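Local atomic coordinates of citrate synthase (Sulfolobus solfataricus, PDB entry 1O7X), a protein that belongs to the citrate synthase family, whose members are built almost entirely of helices, and assembles from two copies of the same chain. Residues A[81-86]-A[132-137]; A[233-238]-A[289-294]; A[151-156]-A[168-173]; A[204-209]-A[341-346]. All coordinates share one frame; numbering follows the deposited sequence.

Contact 1: A[81-86]-A[132-137]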
loop_
_atom_site.group_PDB
_atom_site.type_symbol
_atom_site.label_atom_id
_atom_site.label_comp_id
_atom_site.label_asym_id
_atom_site.label_seq_id
_atom_site.Cartn_x
_atom_site.Cartn_y
_atom_site.Cartn_z
ATOM N N ASP A 81 19.006 9.865 3.544
ATOM C CA ASP A 81 19.702 9.913 2.265
ATOM C C ASP A 81 18.782 9.551 1.117
ATOM O O ASP A 81 18.807 10.115 0.029
ATOM C CB ASP A 81 20.897 8.978 2.224
ATOM C CG ASP A 81 22.007 9.372 3.177
ATOM O OD1 ASP A 81 21.909 10.424 3.852
ATOM O OD2 ASP A 81 22.968 8.558 3.212
ATOM N N THR A 82 17.946 8.562 1.325
ATOM C CA THR A 82 16.951 8.109 0.367
ATOM C C THR A 82 16.023 9.248 -0.022
ATOM O O THR A 82 15.732 9.465 -1.201
ATOM C CB THR A 82 16.208 6.965 1.091
ATOM O OG1 THR A 82 16.893 5.736 0.858
ATOM C CG2 THR A 82 14.767 6.846 0.682
ATOM N N ILE A 83 15.533 9.987 0.979
ATOM C CA ILE A 83 14.606 11.100 0.776
ATOM C C ILE A 83 15.368 12.186 0.028
ATOM O O ILE A 83 14.858 12.799 -0.907
ATOM C CB ILE A 83 13.998 11.651 2.071
ATOM C CG1 ILE A 83 12.857 10.739 2.571
ATOM C CG2 ILE A 83 13.456 13.079 1.933
ATOM C CD1 ILE A 83 12.459 11.105 3.989
ATOM N N TYR A 84 16.627 12.390 0.400
ATOM C CA TYR A 84 17.401 13.403 -0.307
ATOM C C TYR A 84 17.844 12.904 -1.681
ATOM O O TYR A 84 18.159 13.820 -2.473
ATOM C CB TYR A 84 18.504 13.973 0.577
ATOM C CG TYR A 84 18.019 15.104 1.473
ATOM C CD1 TYR A 84 17.220 14.852 2.584
ATOM C CD2 TYR A 84 18.350 16.420 1.186
ATOM C CE1 TYR A 84 16.776 15.879 3.387
ATOM C CE2 TYR A 84 17.900 17.468 1.977
ATOM C CZ TYR A 84 17.114 17.188 3.084
ATOM O OH TYR A 84 16.657 18.214 3.859
ATOM N N LEU A 85 17.767 11.627 -2.052
ATOM C CA LEU A 85 18.064 11.199 -3.396
ATOM C C LEU A 85 16.920 11.445 -4.381
ATOM O O LEU A 85 17.175 11.481 -5.596
ATOM C CB LEU A 85 18.423 9.707 -3.503
ATOM C CG LEU A 85 19.812 9.295 -3.025
ATOM C CD1 LEU A 85 19.904 7.779 -2.981
ATOM C CD2 LEU A 85 20.940 9.892 -3.860
ATOM N N MET A 86 15.672 11.579 -3.938
ATOM C CA MET A 86 14.563 11.853 -4.853
ATOM C C MET A 86 14.494 13.319 -5.275
ATOM O O MET A 86 15.043 14.250 -4.659
ATOM C CB MET A 86 13.281 11.406 -4.148
ATOM C CG MET A 86 13.373 10.003 -3.550
ATOM S SD MET A 86 13.741 8.777 -4.844
ATOM C CE MET A 86 12.243 8.938 -5.771
ATOM N N ALA A 132 8.986 16.358 8.890
ATOM C CA ALA A 132 9.833 17.551 9.001
ATOM C C ALA A 132 10.819 17.577 7.848
ATOM O O ALA A 132 10.920 18.604 7.173
ATOM C CB ALA A 132 10.488 17.571 10.369
ATOM N N ASN A 133 11.500 16.444 7.597
ATOM C CA ASN A 133 12.521 16.380 6.547
ATOM C C ASN A 133 12.060 16.288 5.120
ATOM O O ASN A 133 12.797 16.681 4.212
ATOM C CB ASN A 133 13.524 15.281 6.907
ATOM C CG ASN A 133 14.268 15.826 8.130
ATOM O OD1 ASN A 133 15.030 16.774 7.941
ATOM N ND2 ASN A 133 13.992 15.255 9.287
ATOM N N VAL A 134 10.818 15.888 4.877
ATOM C CA VAL A 134 10.295 15.914 3.499
ATOM C C VAL A 134 10.148 17.403 3.165
ATOM O O VAL A 134 10.432 17.823 2.045
ATOM C CB VAL A 134 8.956 15.193 3.378
ATOM C CG1 VAL A 134 8.175 15.663 2.154
ATOM C CG2 VAL A 134 9.157 13.690 3.368
ATOM N N TYR A 135 9.698 18.185 4.159
ATOM C CA TYR A 135 9.613 19.614 4.001
ATOM C C TYR A 135 10.973 20.256 3.743
ATOM O O TYR A 135 11.112 21.023 2.782
ATOM C CB TYR A 135 9.014 20.246 5.260
ATOM C CG TYR A 135 9.058 21.754 5.252
ATOM C CD1 TYR A 135 8.560 22.460 4.162
ATOM C CD2 TYR A 135 9.616 22.482 6.295
ATOM C CE1 TYR A 135 8.566 23.840 4.129
ATOM C CE2 TYR A 135 9.650 23.870 6.263
ATOM C CZ TYR A 135 9.103 24.541 5.194
ATOM O OH TYR A 135 9.083 25.920 5.147
ATOM N N ARG A 136 11.971 19.951 4.596
ATOM C CA ARG A 136 13.276 20.567 4.383
ATOM C C ARG A 136 13.826 20.283 2.998
ATOM O O ARG A 136 14.348 21.172 2.353
ATOM C CB ARG A 136 14.308 20.176 5.420
ATOM C CG ARG A 136 13.798 20.247 6.842
ATOM C CD ARG A 136 14.980 20.274 7.809
ATOM N NE ARG A 136 14.972 21.533 8.515
ATOM C CZ ARG A 136 15.712 22.612 8.363
ATOM N NH1 ARG A 136 16.663 22.655 7.444
ATOM N NH2 ARG A 136 15.462 23.651 9.149
ATOM N N ARG A 137 13.671 19.071 2.503
ATOM C CA ARG A 137 14.205 18.653 1.217
ATOM C C ARG A 137 13.496 19.313 0.061
ATOM O O ARG A 137 14.091 19.451 -1.011
ATOM C CB ARG A 137 14.141 17.129 1.151
ATOM C CG ARG A 137 13.592 16.533 -0.127
ATOM C CD ARG A 137 14.673 15.864 -0.930
ATOM N NE ARG A 137 14.677 16.283 -2.328
ATOM C CZ ARG A 137 15.754 16.831 -2.875
ATOM N NH1 ARG A 137 16.846 17.014 -2.164
ATOM N NH2 ARG A 137 15.820 17.220 -4.121
#

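Contact 2: A[233-238]-A[289-294]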
loop_
_atom_site.group_PDB
_atom_site.type_symbol
_atom_site.label_atom_id
_atom_site.label_comp_id
_atom_site.label_asym_id
_atom_site.label_seq_id
_atom_site.Cartn_x
_atom_site.Cartn_y
_atom_site.Cartn_z
ATOM N N GLY A 233 -7.583 36.283 -4.326
ATOM C CA GLY A 233 -6.520 37.245 -4.112
ATOM C C GLY A 233 -6.881 38.244 -3.036
ATOM O O GLY A 233 -6.285 38.267 -1.958
ATOM N N ASP A 234 -7.855 39.090 -3.344
ATOM C CA ASP A 234 -8.265 40.100 -2.356
ATOM C C ASP A 234 -9.745 39.971 -2.047
ATOM O O ASP A 234 -10.578 39.618 -2.877
ATOM C CB ASP A 234 -7.771 41.441 -2.871
ATOM C CG ASP A 234 -8.666 42.633 -2.670
ATOM O OD1 ASP A 234 -8.777 43.083 -1.511
ATOM O OD2 ASP A 234 -9.236 43.098 -3.687
ATOM N N PRO A 235 -10.097 40.277 -0.798
ATOM C CA PRO A 235 -11.443 40.225 -0.274
ATOM C C PRO A 235 -12.500 41.005 -1.029
ATOM O O PRO A 235 -13.686 40.680 -0.978
ATOM C CB PRO A 235 -11.323 40.789 1.139
ATOM C CG PRO A 235 -9.908 40.519 1.520
ATOM C CD PRO A 235 -9.129 40.682 0.254
ATOM N N ASN A 236 -12.111 42.032 -1.778
ATOM C CA ASN A 236 -13.007 42.848 -2.565
ATOM C C ASN A 236 -13.509 42.151 -3.815
ATOM O O ASN A 236 -14.432 42.676 -4.456
ATOM C CB ASN A 236 -12.329 44.181 -2.911
ATOM C CG ASN A 236 -12.331 45.110 -1.706
ATOM O OD1 ASN A 236 -13.345 45.242 -1.010
ATOM N ND2 ASN A 236 -11.185 45.737 -1.461
ATOM N N ARG A 237 -12.964 40.987 -4.160
ATOM C CA ARG A 237 -13.433 40.241 -5.318
ATOM C C ARG A 237 -14.289 39.041 -4.930
ATOM O O ARG A 237 -14.881 38.431 -5.835
ATOM C CB ARG A 237 -12.258 39.785 -6.171
ATOM C CG ARG A 237 -11.122 40.760 -6.374
ATOM C CD ARG A 237 -11.488 41.865 -7.356
ATOM N NE ARG A 237 -10.391 42.808 -7.523
ATOM C CZ ARG A 237 -10.337 43.832 -8.359
ATOM N NH1 ARG A 237 -11.347 44.116 -9.175
ATOM N NH2 ARG A 237 -9.252 44.603 -8.396
ATOM N N VAL A 238 -14.405 38.686 -3.649
ATOM C CA VAL A 238 -15.214 37.531 -3.260
ATOM C C VAL A 238 -16.556 37.503 -3.989
ATOM O O VAL A 238 -16.792 36.559 -4.752
ATOM C CB VAL A 238 -15.461 37.362 -1.752
ATOM C CG1 VAL A 238 -16.470 36.258 -1.467
ATOM C CG2 VAL A 238 -14.181 37.017 -0.999
ATOM N N PHE A 289 -7.612 34.540 5.317
ATOM C CA PHE A 289 -8.632 34.331 6.321
ATOM C C PHE A 289 -9.842 35.238 6.074
ATOM O O PHE A 289 -10.975 34.859 6.402
ATOM C CB PHE A 289 -8.150 34.576 7.760
ATOM C CG PHE A 289 -9.217 34.185 8.757
ATOM C CD1 PHE A 289 -9.431 32.861 9.084
ATOM C CD2 PHE A 289 -10.025 35.150 9.338
ATOM C CE1 PHE A 289 -10.417 32.504 9.985
ATOM C CE2 PHE A 289 -11.010 34.799 10.240
ATOM C CZ PHE A 289 -11.211 33.474 10.572
ATOM N N GLU A 290 -9.597 36.413 5.509
ATOM C CA GLU A 290 -10.713 37.306 5.220
ATOM C C GLU A 290 -11.454 36.859 3.976
ATOM O O GLU A 290 -12.675 36.969 3.956
ATOM C CB GLU A 290 -10.250 38.745 5.141
ATOM C CG GLU A 290 -9.711 39.267 6.481
ATOM C CD GLU A 290 -9.302 40.721 6.291
ATOM O OE1 GLU A 290 -9.825 41.326 5.324
ATOM O OE2 GLU A 290 -8.496 41.186 7.115
ATOM N N ILE A 291 -10.772 36.296 2.996
ATOM C CA ILE A 291 -11.420 35.733 1.814
ATOM C C ILE A 291 -12.264 34.540 2.268
ATOM O O ILE A 291 -13.424 34.362 1.900
ATOM C CB ILE A 291 -10.396 35.243 0.778
ATOM C CG1 ILE A 291 -9.901 36.412 -0.088
ATOM C CG2 ILE A 291 -10.936 34.135 -0.105
ATOM C CD1 ILE A 291 -8.449 36.752 0.174
ATOM N N ALA A 292 -11.620 33.688 3.065
ATOM C CA ALA A 292 -12.286 32.496 3.584
ATOM C C ALA A 292 -13.557 32.875 4.339
ATOM O O ALA A 292 -14.677 32.517 3.928
ATOM C CB ALA A 292 -11.284 31.707 4.410
ATOM N N GLN A 293 -13.454 33.671 5.401
ATOM C CA GLN A 293 -14.624 34.068 6.190
ATOM C C GLN A 293 -15.757 34.689 5.381
ATOM O O GLN A 293 -16.918 34.456 5.753
ATOM C CB GLN A 293 -14.191 34.970 7.338
ATOM C CG GLN A 293 -15.297 35.617 8.152
ATOM C CD GLN A 293 -14.698 36.521 9.223
ATOM O OE1 GLN A 293 -13.688 37.186 8.980
ATOM N NE2 GLN A 293 -15.300 36.544 10.408
ATOM N N LYS A 294 -15.488 35.444 4.321
ATOM C CA LYS A 294 -16.534 36.025 3.499
ATOM C C LYS A 294 -17.123 34.956 2.593
ATOM O O LYS A 294 -18.334 34.878 2.408
ATOM C CB LYS A 294 -16.024 37.209 2.685
ATOM C CG LYS A 294 -15.448 38.324 3.528
ATOM C CD LYS A 294 -16.416 38.992 4.488
ATOM C CE LYS A 294 -15.786 39.197 5.857
ATOM N NZ LYS A 294 -16.175 40.480 6.516
#

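Contact 3: A[151-156]-A[168-173]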
loop_
_atom_site.group_PDB
_atom_site.type_symbol
_atom_site.label_atom_id
_atom_site.label_comp_id
_atom_site.label_asym_id
_atom_site.label_seq_id
_atom_site.Cartn_x
_atom_site.Cartn_y
_atom_site.Cartn_z
ATOM N N SER A 151 7.104 19.215 24.329
ATOM C CA SER A 151 5.994 18.667 23.556
ATOM C C SER A 151 6.463 18.176 22.191
ATOM O O SER A 151 7.570 18.443 21.723
ATOM C CB SER A 151 4.864 19.673 23.392
ATOM O OG SER A 151 5.056 20.416 22.206
ATOM N N PHE A 152 5.565 17.442 21.539
ATOM C CA PHE A 152 5.780 16.915 20.178
ATOM C C PHE A 152 5.546 18.040 19.185
ATOM O O PHE A 152 6.378 18.237 18.300
ATOM C CB PHE A 152 4.906 15.705 19.964
ATOM C CG PHE A 152 4.779 15.089 18.616
ATOM C CD1 PHE A 152 5.449 13.907 18.311
ATOM C CD2 PHE A 152 3.935 15.625 17.650
ATOM C CE1 PHE A 152 5.310 13.299 17.081
ATOM C CE2 PHE A 152 3.806 15.023 16.411
ATOM C CZ PHE A 152 4.486 13.854 16.129
ATOM N N ALA A 153 4.510 18.863 19.352
ATOM C CA ALA A 153 4.338 20.005 18.443
ATOM C C ALA A 153 5.589 20.885 18.448
ATOM O O ALA A 153 6.180 21.225 17.403
ATOM C CB ALA A 153 3.096 20.777 18.827
ATOM N N LYS A 154 6.077 21.248 19.640
ATOM C CA LYS A 154 7.299 22.050 19.745
ATOM C C LYS A 154 8.389 21.293 18.995
ATOM O O LYS A 154 8.940 21.789 18.026
ATOM C CB LYS A 154 7.644 22.314 21.198
ATOM C CG LYS A 154 8.898 23.088 21.549
ATOM C CD LYS A 154 8.667 23.887 22.820
ATOM C CE LYS A 154 9.917 24.456 23.465
ATOM N NZ LYS A 154 10.199 23.914 24.823
ATOM N N SER A 155 8.639 20.038 19.321
ATOM C CA SER A 155 9.659 19.279 18.623
ATOM C C SER A 155 9.594 19.370 17.108
ATOM O O SER A 155 10.606 19.660 16.462
ATOM C CB SER A 155 9.631 17.818 19.093
ATOM O OG SER A 155 10.432 17.728 20.274
ATOM N N PHE A 156 8.422 19.141 16.524
ATOM C CA PHE A 156 8.206 19.149 15.090
ATOM C C PHE A 156 8.437 20.511 14.471
ATOM O O PHE A 156 9.145 20.592 13.475
ATOM C CB PHE A 156 6.801 18.638 14.767
ATOM C CG PHE A 156 6.399 18.674 13.322
ATOM C CD1 PHE A 156 6.866 17.740 12.421
ATOM C CD2 PHE A 156 5.525 19.633 12.857
ATOM C CE1 PHE A 156 6.463 17.773 11.101
ATOM C CE2 PHE A 156 5.107 19.679 11.546
ATOM C CZ PHE A 156 5.578 18.741 10.657
ATOM N N ASP A 168 1.262 30.242 20.877
ATOM C CA ASP A 168 0.167 30.171 19.917
ATOM C C ASP A 168 0.464 29.129 18.847
ATOM O O ASP A 168 -0.387 28.293 18.559
ATOM C CB ASP A 168 -0.126 31.550 19.308
ATOM C CG ASP A 168 -0.788 32.499 20.290
ATOM O OD1 ASP A 168 -1.024 32.116 21.460
ATOM O OD2 ASP A 168 -1.098 33.650 19.911
ATOM N N GLU A 169 1.652 29.201 18.261
ATOM C CA GLU A 169 2.120 28.265 17.258
ATOM C C GLU A 169 2.132 26.823 17.755
ATOM O O GLU A 169 1.379 25.968 17.250
ATOM C CB GLU A 169 3.539 28.663 16.835
ATOM C CG GLU A 169 3.557 30.054 16.220
ATOM C CD GLU A 169 4.902 30.410 15.633
ATOM O OE1 GLU A 169 5.952 30.102 16.218
ATOM O OE2 GLU A 169 4.906 31.018 14.549
ATOM N N ILE A 170 2.851 26.565 18.854
ATOM C CA ILE A 170 2.913 25.231 19.430
ATOM C C ILE A 170 1.517 24.699 19.683
ATOM O O ILE A 170 1.256 23.515 19.523
ATOM C CB ILE A 170 3.683 25.162 20.758
ATOM C CG1 ILE A 170 5.109 25.644 20.521
ATOM C CG2 ILE A 170 3.632 23.762 21.361
ATOM C CD1 ILE A 170 6.001 25.557 21.723
ATOM N N ASN A 171 0.642 25.565 20.150
ATOM C CA ASN A 171 -0.732 25.229 20.424
ATOM C C ASN A 171 -1.502 24.876 19.159
ATOM O O ASN A 171 -2.307 23.937 19.155
ATOM C CB ASN A 171 -1.371 26.466 21.078
ATOM C CG ASN A 171 -2.751 26.068 21.569
ATOM O OD1 ASN A 171 -2.803 25.323 22.557
ATOM N ND2 ASN A 171 -3.789 26.530 20.884
ATOM N N ALA A 172 -1.305 25.672 18.104
ATOM C CA ALA A 172 -2.059 25.445 16.864
ATOM C C ALA A 172 -1.599 24.138 16.227
ATOM O O ALA A 172 -2.454 23.307 15.908
ATOM C CB ALA A 172 -2.025 26.656 15.963
ATOM N N MET A 173 -0.298 23.885 16.147
ATOM C CA MET A 173 0.190 22.622 15.624
ATOM C C MET A 173 -0.367 21.459 16.450
ATOM O O MET A 173 -0.961 20.540 15.873
ATOM C CB MET A 173 1.720 22.513 15.605
ATOM C CG MET A 173 2.172 21.326 14.738
ATOM S SD MET A 173 1.510 21.502 13.069
ATOM C CE MET A 173 0.755 19.925 12.746
#

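Contact 4: A[204-209]-A[341-346]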
loop_
_atom_site.group_PDB
_atom_site.type_symbol
_atom_site.label_atom_id
_atom_site.label_comp_id
_atom_site.label_asym_id
_atom_site.label_seq_id
_atom_site.Cartn_x
_atom_site.Cartn_y
_atom_site.Cartn_z
ATOM N N SER A 204 5.132 -1.017 6.790
ATOM C CA SER A 204 4.530 -1.385 5.511
ATOM C C SER A 204 3.060 -1.009 5.423
ATOM O O SER A 204 2.581 -0.545 4.378
ATOM C CB SER A 204 4.802 -2.859 5.269
ATOM O OG SER A 204 6.136 -3.018 4.818
ATOM N N SER A 205 2.279 -1.141 6.508
ATOM C CA SER A 205 0.858 -0.779 6.442
ATOM C C SER A 205 0.710 0.720 6.221
ATOM O O SER A 205 -0.132 1.243 5.496
ATOM C CB SER A 205 0.156 -1.304 7.691
ATOM O OG SER A 205 0.758 -2.529 8.050
ATOM N N LEU A 206 1.608 1.460 6.883
ATOM C CA LEU A 206 1.607 2.910 6.664
ATOM C C LEU A 206 1.914 3.194 5.193
ATOM O O LEU A 206 1.195 3.948 4.528
ATOM C CB LEU A 206 2.535 3.575 7.667
ATOM C CG LEU A 206 1.953 3.868 9.061
ATOM C CD1 LEU A 206 3.017 4.463 9.978
ATOM C CD2 LEU A 206 0.793 4.840 8.989
ATOM N N THR A 207 2.884 2.512 4.576
ATOM C CA THR A 207 3.239 2.713 3.181
ATOM C C THR A 207 1.970 2.498 2.377
ATOM O O THR A 207 1.628 3.346 1.547
ATOM C CB THR A 207 4.422 1.844 2.732
ATOM O OG1 THR A 207 5.621 2.103 3.484
ATOM C CG2 THR A 207 4.797 2.098 1.274
ATOM N N ALA A 208 1.230 1.425 2.632
ATOM C CA ALA A 208 -0.025 1.176 1.938
ATOM C C ALA A 208 -1.012 2.345 2.060
ATOM O O ALA A 208 -1.607 2.758 1.036
ATOM C CB ALA A 208 -0.653 -0.106 2.458
ATOM N N ALA A 209 -1.249 2.864 3.270
ATOM C CA ALA A 209 -2.121 3.991 3.528
ATOM C C ALA A 209 -1.678 5.246 2.776
ATOM O O ALA A 209 -2.483 5.950 2.173
ATOM C CB ALA A 209 -2.153 4.433 4.990
ATOM N N GLY A 341 -4.345 7.521 14.001
ATOM C CA GLY A 341 -5.559 6.802 13.666
ATOM C C GLY A 341 -5.258 5.503 12.926
ATOM O O GLY A 341 -6.008 4.540 13.091
ATOM N N TRP A 342 -4.262 5.544 12.038
ATOM C CA TRP A 342 -3.854 4.387 11.243
ATOM C C TRP A 342 -3.327 3.329 12.205
ATOM O O TRP A 342 -3.890 2.229 12.333
ATOM C CB TRP A 342 -2.827 4.819 10.184
ATOM C CG TRP A 342 -3.346 5.580 8.995
ATOM C CD1 TRP A 342 -4.626 5.524 8.517
ATOM C CD2 TRP A 342 -2.649 6.485 8.141
ATOM N NE1 TRP A 342 -4.762 6.336 7.428
ATOM C CE2 TRP A 342 -3.552 6.945 7.171
ATOM C CE3 TRP A 342 -1.335 6.973 8.073
ATOM C CZ2 TRP A 342 -3.196 7.850 6.172
ATOM C CZ3 TRP A 342 -0.944 7.867 7.093
ATOM C CH2 TRP A 342 -1.897 8.294 6.151
ATOM N N LEU A 343 -2.300 3.659 12.995
ATOM C CA LEU A 343 -1.796 2.688 13.976
ATOM C C LEU A 343 -2.851 2.110 14.906
ATOM O O LEU A 343 -2.976 0.879 15.056
ATOM C CB LEU A 343 -0.587 3.278 14.731
ATOM C CG LEU A 343 0.508 3.674 13.718
ATOM C CD1 LEU A 343 1.526 4.643 14.257
ATOM C CD2 LEU A 343 1.220 2.417 13.254
ATOM N N ALA A 344 -3.707 2.916 15.526
ATOM C CA ALA A 344 -4.744 2.396 16.403
ATOM C C ALA A 344 -5.718 1.456 15.700
ATOM O O ALA A 344 -6.233 0.497 16.288
ATOM C CB ALA A 344 -5.544 3.524 17.023
ATOM N N HIS A 345 -5.999 1.722 14.437
ATOM C CA HIS A 345 -6.932 0.905 13.658
ATOM C C HIS A 345 -6.369 -0.458 13.293
ATOM O O HIS A 345 -7.060 -1.469 13.500
ATOM C CB HIS A 345 -7.378 1.652 12.409
ATOM C CG HIS A 345 -8.666 2.385 12.624
ATOM N ND1 HIS A 345 -9.853 1.716 12.853
ATOM C CD2 HIS A 345 -8.944 3.707 12.640
ATOM C CE1 HIS A 345 -10.817 2.613 12.978
ATOM N NE2 HIS A 345 -10.294 3.818 12.848
ATOM N N ILE A 346 -5.121 -0.480 12.829
ATOM C CA ILE A 346 -4.520 -1.785 12.500
ATOM C C ILE A 346 -4.260 -2.539 13.798
ATOM O O ILE A 346 -4.506 -3.748 13.835
ATOM C CB ILE A 346 -3.253 -1.698 11.632
ATOM C CG1 ILE A 346 -2.114 -1.028 12.381
ATOM C CG2 ILE A 346 -3.587 -0.961 10.337
ATOM C CD1 ILE A 346 -0.889 -0.735 11.567
#

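Contact 1: A[81-86]-A[132-137]
Tyr84 and Arg137 carry this contact between helix 77-85 and helix 116-138, the tyrosine ring resting on the aliphatic root of the arginine. Arg137 CB stands over one face of the ring, 3.7 Å from the centroid of the Tyr84 ring and 19° off its normal. This is a CH-pi contact shifted toward the rim, where CZ of Tyr84 is the ring atom nearest that carbon. The two side chains run alongside each other, each reaching toward the other's helix. Tyr84 places its OH 3.4 Å from Arg136 CB, and the hydroxyl is hydrogen-bonded to Asn141 O. Arg137, bent at chi2 (109°) and again at chi3, runs back along the tyrosine to the last turn of helix 77-85. Its guanidinium is turned 79° from the Tyr84 ring and meets Tyr84 CD2 at its edge. Next to this pair, Ile83 has CG2 anti to the backbone N, which puts this methyl 4.0 Å from Arg137 CG, while its CD1 lies 4.2 Å from Val134 CG2. Arg136 contributes only its CB here; its NH1 and NE are hydrogen-bonded to Lys142 O and Ala159 O. No hydrogen bond crosses the contact. Met86 O approaches within 3.1 Å of Arg137 NE, but it sits over a face of the guanidinium, as Tyr84 O does, where N-H groups do not point. The chemistry is therefore van der Waals and CH-pi packing, to which the attraction between a cation and the carbonyl oxygens at a helix C terminus probably adds.

Contact 2: A[233-238]-A[289-294]
Ile291 pushes its CG1 branch into the loop 233-238 and meets Pro235 at about a right angle. With CG1 anti to its own carbonyl carbon and beside the backbone N (chi1 -83°), the isoleucine lays its CG1 3.9 Å from Pro235 N and its CD1 4.0 Å from Pro235 CD. The same CD1 methyl ends 3.4 Å from Gly233 O, an oxygen that is hydrogen-bonded to Arg287 of the same helix as Ile291. Gly233, with a positive phi of 91°, is where the chain leaves helix 221-232 and turns into this loop. Glu290 meets the proline ring at CG: its chain is extended beyond its own CG, and OE1 lies 3.9 Å from Pro235 CG, a van der Waals touch, while OE2 forms a salt bridge with Arg286. Where the loop ends and helix 238-248 starts, Val238 points its CB toward helix 283-303. Its CG2 lies 4.0 Å from Ile291 O and 4.1 Å from Lys294 CB, and the valine and lysine side chains stand at about a right angle; beyond CB the Lys294 chain bends and makes no close contact with the loop. No hydrogen bond spans the contact. Inside the loop, Arg237 N donates to Asp234 O at 3.0 Å, closing a turn just before the next helix begins. The contact thus packs the link between helices 221-232 and 238-248 against helix 283-303. Phe229 and Ile232 also touch Ile291, Leu295 and Leu298 receive Val238, and Phe289 packs on helix 266-279, with no strand taking part.

Contact 3: A[151-156]-A[168-173]
Ile170, Ala153 and Met173 make up most of this contact, in which two consecutive helices of the all-alpha citrate synthase fold, 152-161 and 167-180, pack nearly orthogonally, at 108°, as a helix-loop-helix pair. Ala153, with only a methyl, is consistent with the close approach of the helices, 8.5 Å between the axes of the short segments. Its CB points at the second helix and lies 3.4 Å from Ile170 O and 3.9 Å from Met173 CB. Ile170 spreads its branches along the first turn of helix 152-161. CG2 reaches Ser151 OG at 3.7 Å, while CD1 lies against the aliphatic part of Lys154, whose CB is 3.7 Å from this Ile170 methyl. The lysine carries its NZ off to a salt bridge with Asp150. Met173 also touches Ala153. Its CG, anti to the backbone N (chi1 -166°), comes within 4.2 Å of Phe156 CD2, and beyond it the chain bends so that SD makes an oblique Met-aromatic contact with the Phe156 ring. Phe156 in turn packs on Ala128 and Val131 of helix 116-138, and Met173 on Phe320 and Leu323 of helix 316-323, so the pair also packs against these two helices. No hydrogen bond joins the two segments; they meet by van der Waals packing, and the polar feature beside it belongs to the first helix. Ser151 is its N-cap, and beside Ile170 CG2 its OG accepts the backbone N-H of Lys154, with N to OG 2.9 Å and a nearly straight angle of 168°.

Contact 4: A[204-209]-A[341-346]
Ala209 sets its methyl squarely on the indole of Trp342, and this is the compact part of the contact. Ala209 CB lies 3.7 Å from the centroid of the six-membered ring of Trp342 and 13° off its normal, a face-on CH-pi contact. Leu206 leans on the same indole near CE3 with its CD2; the modelled separation there is too short to be trusted. The indole NE1 has a weak hydrogen bond to Ser188 OG. Toward the other end the fit is slacker. Leu206 CD1 stops 4.3 Å from Leu343 CD2, and Ile346, with CG1 between the backbone N and the carbonyl carbon (chi1 66°), touches Ser205 CB through CD1 at 4.1 Å. Ser205 OG is hydrogen-bonded to Asp201 O. Even this slack part is not a solvent side: every touching residue is buried, and Leu206 and Leu343 share Ile123 of helix 116-138. Ser204, Thr207 and Ala208, on the same helix as Leu206, meet the second subunit. The arrangement, two steeply crossed helices (121°) with one helix also in the dimer interface, is that of the helical core of a citrate synthase dimer.

From the N terminus, contact 1 is the first to close, joining helix 77-85 to the end of helix 116-138 after a mostly helical loop. Contact 3 follows in series, a short closure between helices 152-161 and 167-180, and touches contact 1 where Ala132 packs on Phe156. Contact 4 then opens on helix 202-213 and closes on helix 330-352, the longest of the four loops. Nested inside it, contact 2 ties the link after helix 221-232 to helix 283-303. None cross. Contacts 1 and 4 both reach the second subunit, whereas contacts 2 and 3 touch no other chain of the assembly. Contacts 2 and 4 lie on opposite sides of the chain's centre, their own centres about 38 Å apart.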